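Local coordinates for protein binding component of ABC transporter (Wolinella succinogenes, PDB 3K4U) that probably serves as the solute-binding component of an ABC transporter and binds lysine in its ligand pocket, at residues T51-L56 with F122-E127; K140-D143 with E147-Q150; E224-F227 with K231-E234. All coordinates share one frame; numbering follows the deposited sequence.

Contact 1. Residues T51-L56 with F122-E127; sequences TSWDGL and FGVSAE. With LYS (lysine), chain K.
Trp53 meets Gly123 and Val124 in a small, ligand-bridged contact between the loop after strand 45-50 and the start of helix 125-133. Trp53 makes the contact for residues 51-56: CG lies anti to the backbone N (chi1 -179°), sending the ring towards residues 122-127. Val124 reaches it with a single methyl, CG2, which sits over the five-membered ring in a CH-pi contact, 4.0 Å from the ring centroid and 12° off the normal. The two side chains cross at about a right angle. Carbonyl O of Gly123 lies obliquely to the ring, 3.5 Å from Trp53 NE1, without forming a hydrogen bond. The same indole face that receives the methyl also carries the bound lysine, whose CD is 3.4 Å from Trp53 CZ3. This is the interlobe cleft of a type II periplasmic-binding fold, with the solute held between elements of both lobes. The carboxylate of the ligand is taken up at the N-terminus of helix 125-133, where Ser125 N donates an almost straight bond (171°) to lysine OXT at 2.7 Å. Such a helix start would probably favour the negative charge. Lysine OXT is also 3.4 Å from Val124 CG2, and Arg78 and Thr73 make further hydrogen bonds to the ligand. Behind the turn, Gly123 N is bonded to Glu127 OE1, which it meets on the anti side, tilted out of the carboxylate plane, 2.9 Å away.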
loop_
_atom_site.group_PDB
_atom_site.type_symbol
_atom_site.label_atom_id
_atom_site.label_comp_id
_atom_site.label_asym_id
_atom_site.label_seq_id
_atom_site.Cartn_x
_atom_site.Cartn_y
_atom_site.Cartn_z
ATOM N N THR E 51 32.746 13.261 -28.027
ATOM C CA THR E 51 32.126 14.154 -29.014
ATOM C C THR E 51 31.938 15.435 -28.275
ATOM O O THR E 51 31.842 15.400 -27.079
ATOM C CB THR E 51 30.755 13.592 -29.451
ATOM O OG1 THR E 51 30.905 12.192 -29.762
ATOM C CG2 THR E 51 30.141 14.358 -30.681
ATOM N N SER E 52 31.949 16.569 -28.952
ATOM C CA SER E 52 31.681 17.824 -28.271
ATOM C C SER E 52 30.171 17.885 -28.193
ATOM O O SER E 52 29.505 17.139 -28.912
ATOM C CB SER E 52 32.261 19.031 -29.018
ATOM O OG SER E 52 31.563 19.226 -30.222
ATOM N N TRP E 53 29.646 18.762 -27.339
ATOM C CA TRP E 53 28.265 18.666 -26.884
ATOM C C TRP E 53 27.238 18.916 -27.999
ATOM O O TRP E 53 26.213 18.212 -28.098
ATOM C CB TRP E 53 28.010 19.597 -25.684
ATOM C CG TRP E 53 26.643 19.472 -25.218
ATOM C CD1 TRP E 53 25.585 20.267 -25.553
ATOM C CD2 TRP E 53 26.125 18.434 -24.381
ATOM N NE1 TRP E 53 24.441 19.791 -24.958
ATOM C CE2 TRP E 53 24.745 18.674 -24.229
ATOM C CE3 TRP E 53 26.700 17.330 -23.735
ATOM C CZ2 TRP E 53 23.920 17.848 -23.464
ATOM C CZ3 TRP E 53 25.878 16.492 -22.980
ATOM C CH2 TRP E 53 24.498 16.767 -22.841
ATOM N N ASP E 54 27.514 19.895 -28.845
ATOM C CA ASP E 54 26.566 20.290 -29.862
ATOM C C ASP E 54 26.539 19.291 -30.999
ATOM O O ASP E 54 25.807 19.482 -31.984
ATOM C CB ASP E 54 26.888 21.696 -30.367
ATOM C CG ASP E 54 28.278 21.811 -31.025
ATOM O OD1 ASP E 54 28.375 22.596 -32.000
ATOM O OD2 ASP E 54 29.271 21.162 -30.593
ATOM N N GLY E 55 27.344 18.226 -30.859
ATOM C CA GLY E 55 27.516 17.200 -31.896
ATOM C C GLY E 55 27.052 15.829 -31.425
ATOM O O GLY E 55 27.038 14.877 -32.171
ATOM N N LEU E 56 26.642 15.715 -30.181
ATOM C CA LEU E 56 26.056 14.444 -29.694
ATOM C C LEU E 56 24.784 14.025 -30.415
ATOM O O LEU E 56 24.719 12.927 -30.959
ATOM C CB LEU E 56 25.788 14.500 -28.208
ATOM C CG LEU E 56 27.021 14.427 -27.318
ATOM C CD1 LEU E 56 26.571 14.648 -25.884
ATOM C CD2 LEU E 56 27.733 13.100 -27.399
ATOM N N PHE E 122 28.263 26.771 -22.462
ATOM C CA PHE E 122 27.382 27.182 -23.550
ATOM C C PHE E 122 26.437 26.081 -24.049
ATOM O O PHE E 122 26.823 24.895 -24.141
ATOM C CB PHE E 122 28.188 27.746 -24.725
ATOM C CG PHE E 122 27.335 28.183 -25.884
ATOM C CD1 PHE E 122 26.735 29.464 -25.891
ATOM C CD2 PHE E 122 27.082 27.315 -26.948
ATOM C CE1 PHE E 122 25.929 29.884 -26.958
ATOM C CE2 PHE E 122 26.255 27.726 -28.029
ATOM C CZ PHE E 122 25.676 29.018 -28.019
ATOM N N GLY E 123 25.217 26.495 -24.408
ATOM C CA GLY E 123 24.204 25.592 -24.988
ATOM C C GLY E 123 23.900 24.359 -24.151
ATOM O O GLY E 123 23.836 23.261 -24.668
ATOM N N VAL E 124 23.680 24.520 -22.861
ATOM C CA VAL E 124 23.527 23.358 -21.998
ATOM C C VAL E 124 22.376 23.610 -20.974
ATOM O O VAL E 124 22.021 24.760 -20.712
ATOM C CB VAL E 124 24.890 23.108 -21.331
ATOM C CG1 VAL E 124 24.842 23.329 -19.863
ATOM C CG2 VAL E 124 25.391 21.792 -21.669
ATOM N N SER E 125 21.806 22.549 -20.402
ATOM C CA SER E 125 20.670 22.668 -19.488
ATOM C C SER E 125 20.742 23.921 -18.645
ATOM O O SER E 125 19.775 24.670 -18.559
ATOM C CB SER E 125 20.607 21.491 -18.529
ATOM O OG SER E 125 19.688 20.530 -18.960
ATOM N N ALA E 126 21.892 24.151 -18.024
ATOM C CA ALA E 126 22.060 25.287 -17.141
ATOM C C ALA E 126 21.858 26.601 -17.891
ATOM O O ALA E 126 21.190 27.514 -17.404
ATOM C CB ALA E 126 23.426 25.230 -16.499
ATOM N N GLU E 127 22.422 26.701 -19.087
ATOM C CA GLU E 127 22.365 27.943 -19.784
ATOM C C GLU E 127 20.923 28.377 -20.028
ATOM O O GLU E 127 20.605 29.560 -19.845
ATOM C CB GLU E 127 23.116 27.850 -21.086
ATOM C CG GLU E 127 23.628 29.193 -21.526
ATOM C CD GLU E 127 23.213 29.500 -22.924
ATOM O OE1 GLU E 127 23.259 28.581 -23.775
ATOM O OE2 GLU E 127 22.872 30.675 -23.170
HETATM N N LYS K . 22.290 17.893 -17.997
HETATM C CA LYS K . 23.153 18.741 -18.793
HETATM C C LYS K . 22.482 18.947 -20.132
HETATM O O LYS K . 21.777 18.054 -20.596
HETATM C CB LYS K . 24.515 18.065 -19.005
HETATM C CG LYS K . 25.647 19.003 -19.352
HETATM C CD LYS K . 26.605 18.341 -20.277
HETATM C CE LYS K . 27.939 19.090 -20.383
HETATM N NZ LYS K . 28.999 18.277 -21.033
HETATM O OXT LYS K . 22.631 19.984 -20.774
#

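Contact 2. Residues K140-D143 with E147-Q150; sequences KTYD and EAVQ
Tyr142, at the end of strand 138-142, packs against Glu147 and Ala148 in the first turn of helix 145-154, the element that follows directly in the chain. The apolar contacts come first. Tyr142 CD2 lies 4.0 Å from Ala148 CA and 4.3 Å from Ala148 CB, with the alanine approaching the ring obliquely. Nearer the backbone, Tyr142 CB meets Glu147 CB at 4.2 Å. The phenol ring turns one face to the carbonyl O of Glu147; CG sits beside the backbone N (chi1 -64°), which carries the ring along the helix flank. Ala148 also reaches Phe160 of strand 159-163, and Tyr142 touches Val119 of strand 117-121. Helix 145-154 is the connection of a beta-alpha-beta crossover from strand 138-142 to strand 159-163, both of which run parallel to strand 117-121, which lies between them. The polar groups play a lesser part across the contact. Asp143 CB comes within 4.1 Å of Glu147 OE2, but that oxygen takes its hydrogen bond from the neighbouring Thr144 OG1. Asp143 OD2 and Glu147 OE1 stay 5.2 Å apart, while the backbone O of Asp143 is bonded to Lys121 NZ. With no hydrogen bond crossing between the segments, cohesion rests on van der Waals packing around the tyrosine, and the two nearby carboxylates, if both charged, would probably oppose rather than strengthen it.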
loop_
_atom_site.group_PDB
_atom_site.type_symbol
_atom_site.label_atom_id
_atom_site.label_comp_id
_atom_site.label_asym_id
_atom_site.label_seq_id
_atom_site.Cartn_x
_atom_site.Cartn_y
_atom_site.Cartn_z
ATOM N N LYS E 140 27.430 35.027 -18.513
ATOM C CA LYS E 140 28.485 34.736 -19.483
ATOM C C LYS E 140 28.703 33.239 -19.638
ATOM O O LYS E 140 28.528 32.464 -18.694
ATOM C CB LYS E 140 29.796 35.385 -19.069
ATOM C CG LYS E 140 29.859 36.874 -19.326
ATOM C CD LYS E 140 31.283 37.312 -19.557
ATOM C CE LYS E 140 32.129 37.126 -18.332
ATOM N NZ LYS E 140 33.367 37.904 -18.470
ATOM N N THR E 141 29.123 32.851 -20.837
ATOM C CA THR E 141 29.195 31.442 -21.203
ATOM C C THR E 141 30.548 31.035 -21.795
ATOM O O THR E 141 31.195 31.803 -22.487
ATOM C CB THR E 141 28.146 31.081 -22.256
ATOM O OG1 THR E 141 28.506 31.721 -23.492
ATOM C CG2 THR E 141 26.762 31.485 -21.816
ATOM N N TYR E 142 30.914 29.783 -21.545
ATOM C CA TYR E 142 32.183 29.243 -21.894
ATOM C C TYR E 142 32.015 27.828 -22.414
ATOM O O TYR E 142 31.104 27.093 -21.992
ATOM C CB TYR E 142 33.078 29.264 -20.657
ATOM C CG TYR E 142 33.357 30.676 -20.195
ATOM C CD1 TYR E 142 34.383 31.418 -20.775
ATOM C CD2 TYR E 142 32.569 31.287 -19.205
ATOM C CE1 TYR E 142 34.637 32.705 -20.383
ATOM C CE2 TYR E 142 32.817 32.587 -18.806
ATOM C CZ TYR E 142 33.861 33.295 -19.402
ATOM O OH TYR E 142 34.132 34.597 -19.030
ATOM N N ASP E 143 32.917 27.455 -23.315
ATOM C CA ASP E 143 32.969 26.138 -23.935
ATOM C C ASP E 143 33.058 24.961 -22.976
ATOM O O ASP E 143 32.619 23.859 -23.327
ATOM C CB ASP E 143 34.122 26.088 -24.946
ATOM C CG ASP E 143 33.884 27.022 -26.114
ATOM O OD1 ASP E 143 32.688 27.132 -26.516
ATOM O OD2 ASP E 143 34.865 27.649 -26.611
ATOM N N GLU E 147 36.209 25.726 -17.559
ATOM C CA GLU E 147 36.610 27.097 -17.906
ATOM C C GLU E 147 35.691 28.070 -17.255
ATOM O O GLU E 147 36.079 29.216 -17.011
ATOM C CB GLU E 147 36.547 27.359 -19.397
ATOM C CG GLU E 147 37.697 26.825 -20.185
ATOM C CD GLU E 147 37.432 26.970 -21.643
ATOM O OE1 GLU E 147 37.335 28.130 -22.101
ATOM O OE2 GLU E 147 37.301 25.938 -22.339
ATOM N N ALA E 148 34.472 27.602 -16.973
ATOM C CA ALA E 148 33.408 28.450 -16.468
ATOM C C ALA E 148 33.654 28.724 -15.025
ATOM O O ALA E 148 33.733 29.873 -14.626
ATOM C CB ALA E 148 32.073 27.799 -16.675
ATOM N N VAL E 149 33.849 27.679 -14.239
ATOM C CA VAL E 149 34.121 27.903 -12.826
ATOM C C VAL E 149 35.394 28.676 -12.544
ATOM O O VAL E 149 35.427 29.458 -11.583
ATOM C CB VAL E 149 34.216 26.618 -12.025
ATOM C CG1 VAL E 149 33.157 26.628 -10.956
ATOM C CG2 VAL E 149 34.142 25.405 -12.926
ATOM N N GLN E 150 36.453 28.438 -13.334
ATOM C CA GLN E 150 37.699 29.204 -13.182
ATOM C C GLN E 150 37.428 30.679 -13.011
ATOM O O GLN E 150 38.072 31.313 -12.202
ATOM C CB GLN E 150 38.648 28.988 -14.353
ATOM C CG GLN E 150 39.509 27.729 -14.240
ATOM C CD GLN E 150 40.358 27.744 -12.997
ATOM O OE1 GLN E 150 41.043 28.730 -12.716
ATOM N NE2 GLN E 150 40.294 26.668 -12.220
#

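Contact 3. Residues E224-F227 with K231-E234; sequences ERWF and KWLE
Trp232 lies against Trp226 where the chain, having left helix 218-228, folds back on it. Lys231 opens a short 3-10 turn that carries the next residue towards the helix. At Trp232 the side chain takes the torsion that places CG between the backbone N and the carbonyl carbon (chi1 60°), which swings the indole along the helix end. Its CB touches Trp226 CZ3 at 3.6 Å, and its ring turns one face to Trp226 CE3, 3.8 Å from Trp232 CG. The two ring systems meet neither stacked nor edge-to-face: the Trp226 six-membered ring and the Trp232 five-membered ring have centroids 5.2 Å apart and planes inclined at 49°. The pyrrole side of Trp232 lies by the backbone of the helix end. Its CD1 is 3.4 Å from Arg225 O, and its NE1 is 3.2 Å from Trp226 O, though the angle there is too poor for a hydrogen bond. This is the C-terminal tail of the solute-binding fold, turned back after its last helix so that Trp232 also reaches Ala169 of helix 164-175 and Pro17. With an alanine here only the CB contact would remain; Trp226 CE3 and CZ3 would lose the indole beside them, which is likely to weaken the hold of the tail on the helix. Trp226 itself is fixed from elsewhere, its NE1 bonded to Asp33 OD2 and one face covered by Arg225 CG. Leu233 follows, its CG centred 4.0 Å above the plane of the Trp232 ring on the face opposite Trp226, while the same side chain touches Ala172 and Gln173. At Glu234 the turn finishes with a weak, long backbone bond from its N to Lys231 O.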
loop_
_atom_site.group_PDB
_atom_site.type_symbol
_atom_site.label_atom_id
_atom_site.label_comp_id
_atom_site.label_asym_id
_atom_site.label_seq_id
_atom_site.Cartn_x
_atom_site.Cartn_y
_atom_site.Cartn_z
ATOM N N GLU E 224 27.237 4.817 -5.468
ATOM C CA GLU E 224 28.111 5.070 -4.330
ATOM C C GLU E 224 29.471 5.470 -4.864
ATOM O O GLU E 224 29.987 6.554 -4.568
ATOM C CB GLU E 224 28.218 3.819 -3.424
ATOM C CG GLU E 224 27.127 3.686 -2.378
ATOM C CD GLU E 224 27.655 3.795 -0.932
ATOM O OE1 GLU E 224 27.361 2.888 -0.106
ATOM O OE2 GLU E 224 28.362 4.791 -0.614
ATOM N N ARG E 225 30.019 4.600 -5.701
ATOM C CA ARG E 225 31.353 4.794 -6.232
ATOM C C ARG E 225 31.617 6.171 -6.783
ATOM O O ARG E 225 32.700 6.664 -6.550
ATOM C CB ARG E 225 31.689 3.753 -7.288
ATOM C CG ARG E 225 32.843 4.189 -8.183
ATOM C CD ARG E 225 33.712 3.015 -8.449
ATOM N NE ARG E 225 33.219 2.150 -9.503
ATOM C CZ ARG E 225 32.843 0.878 -9.332
ATOM N NH1 ARG E 225 32.450 0.143 -10.375
ATOM N NH2 ARG E 225 32.859 0.320 -8.122
ATOM N N TRP E 226 30.664 6.782 -7.501
ATOM C CA TRP E 226 30.913 8.054 -8.199
ATOM C C TRP E 226 30.336 9.274 -7.541
ATOM O O TRP E 226 30.902 10.379 -7.641
ATOM C CB TRP E 226 30.429 7.993 -9.647
ATOM C CG TRP E 226 31.175 6.971 -10.404
ATOM C CD1 TRP E 226 30.766 5.718 -10.685
ATOM C CD2 TRP E 226 32.507 7.089 -10.916
ATOM N NE1 TRP E 226 31.751 5.040 -11.360
ATOM C CE2 TRP E 226 32.834 5.857 -11.510
ATOM C CE3 TRP E 226 33.457 8.122 -10.929
ATOM C CZ2 TRP E 226 34.072 5.617 -12.132
ATOM C CZ3 TRP E 226 34.716 7.880 -11.544
ATOM C CH2 TRP E 226 35.002 6.638 -12.136
ATOM N N PHE E 227 29.215 9.091 -6.852
ATOM C CA PHE E 227 28.479 10.230 -6.351
ATOM C C PHE E 227 28.623 10.468 -4.866
ATOM O O PHE E 227 28.197 11.503 -4.359
ATOM C CB PHE E 227 27.032 10.001 -6.639
ATOM C CG PHE E 227 26.678 10.187 -8.038
ATOM C CD1 PHE E 227 26.378 11.449 -8.515
ATOM C CD2 PHE E 227 26.606 9.103 -8.893
ATOM C CE1 PHE E 227 26.018 11.623 -9.808
ATOM C CE2 PHE E 227 26.239 9.278 -10.227
ATOM C CZ PHE E 227 25.952 10.528 -10.680
ATOM N N LYS E 231 37.165 8.284 -3.608
ATOM C CA LYS E 231 38.305 7.566 -4.107
ATOM C C LYS E 231 38.651 7.922 -5.521
ATOM O O LYS E 231 39.773 7.931 -5.889
ATOM C CB LYS E 231 38.084 6.085 -3.959
ATOM C CG LYS E 231 39.314 5.227 -4.000
ATOM C CD LYS E 231 38.922 3.791 -4.333
ATOM C CE LYS E 231 39.995 2.790 -3.945
ATOM N NZ LYS E 231 39.533 1.370 -3.860
ATOM N N TRP E 232 37.665 8.168 -6.335
ATOM C CA TRP E 232 37.820 8.386 -7.748
ATOM C C TRP E 232 38.670 9.613 -7.959
ATOM O O TRP E 232 39.256 9.783 -8.971
ATOM C CB TRP E 232 36.479 8.417 -8.495
ATOM C CG TRP E 232 35.524 9.451 -8.074
ATOM C CD1 TRP E 232 34.685 9.380 -7.074
ATOM C CD2 TRP E 232 35.334 10.716 -8.666
ATOM N NE1 TRP E 232 33.982 10.507 -6.973
ATOM C CE2 TRP E 232 34.374 11.355 -7.951
ATOM C CE3 TRP E 232 35.905 11.371 -9.730
ATOM C CZ2 TRP E 232 33.965 12.599 -8.251
ATOM C CZ3 TRP E 232 35.496 12.580 -10.023
ATOM C CH2 TRP E 232 34.540 13.194 -9.303
ATOM N N LEU E 233 38.769 10.467 -6.978
ATOM C CA LEU E 233 39.491 11.697 -7.176
ATOM C C LEU E 233 40.980 11.679 -7.436
ATOM O O LEU E 233 41.527 12.623 -7.927
ATOM C CB LEU E 233 39.151 12.654 -6.083
ATOM C CG LEU E 233 37.735 13.077 -6.294
ATOM C CD1 LEU E 233 37.240 13.536 -5.031
ATOM C CD2 LEU E 233 37.707 14.160 -7.224
ATOM N N GLU E 234 41.658 10.567 -7.203
ATOM C CA GLU E 234 43.061 10.550 -7.583
ATOM C C GLU E 234 42.836 10.239 -9.048
ATOM O O GLU E 234 42.846 9.074 -9.449
ATOM C CB GLU E 234 43.801 9.410 -6.894
ATOM C CG GLU E 234 44.564 9.829 -5.648
ATOM C CD GLU E 234 45.875 10.518 -5.971
ATOM O OE1 GLU E 234 46.162 11.570 -5.361
ATOM O OE2 GLU E 234 46.619 10.010 -6.836
#

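How the contacts relate
Contacts 1, 2 and 3 follow one another in series along the chain. Contacts 1 and 2 are directly joined: their centres are 13 Å apart, and Phe122 N and Tyr142 O, 2.9 Å apart, probably form a hydrogen bond, while Glu127 packs on Thr141. Contact 1 lies in the lysine pocket itself; contact 2 stands one step behind it, the Asp143 side chain about 10 Å from the ligand. Contact 3 is remote, with its centre 24 Å from each of the others and on the opposite side of the chain's centre from contact 1. Its Trp232 side chain remains about 14 Å from the lysine, and its nearest atoms are about 13 Å from contact 2.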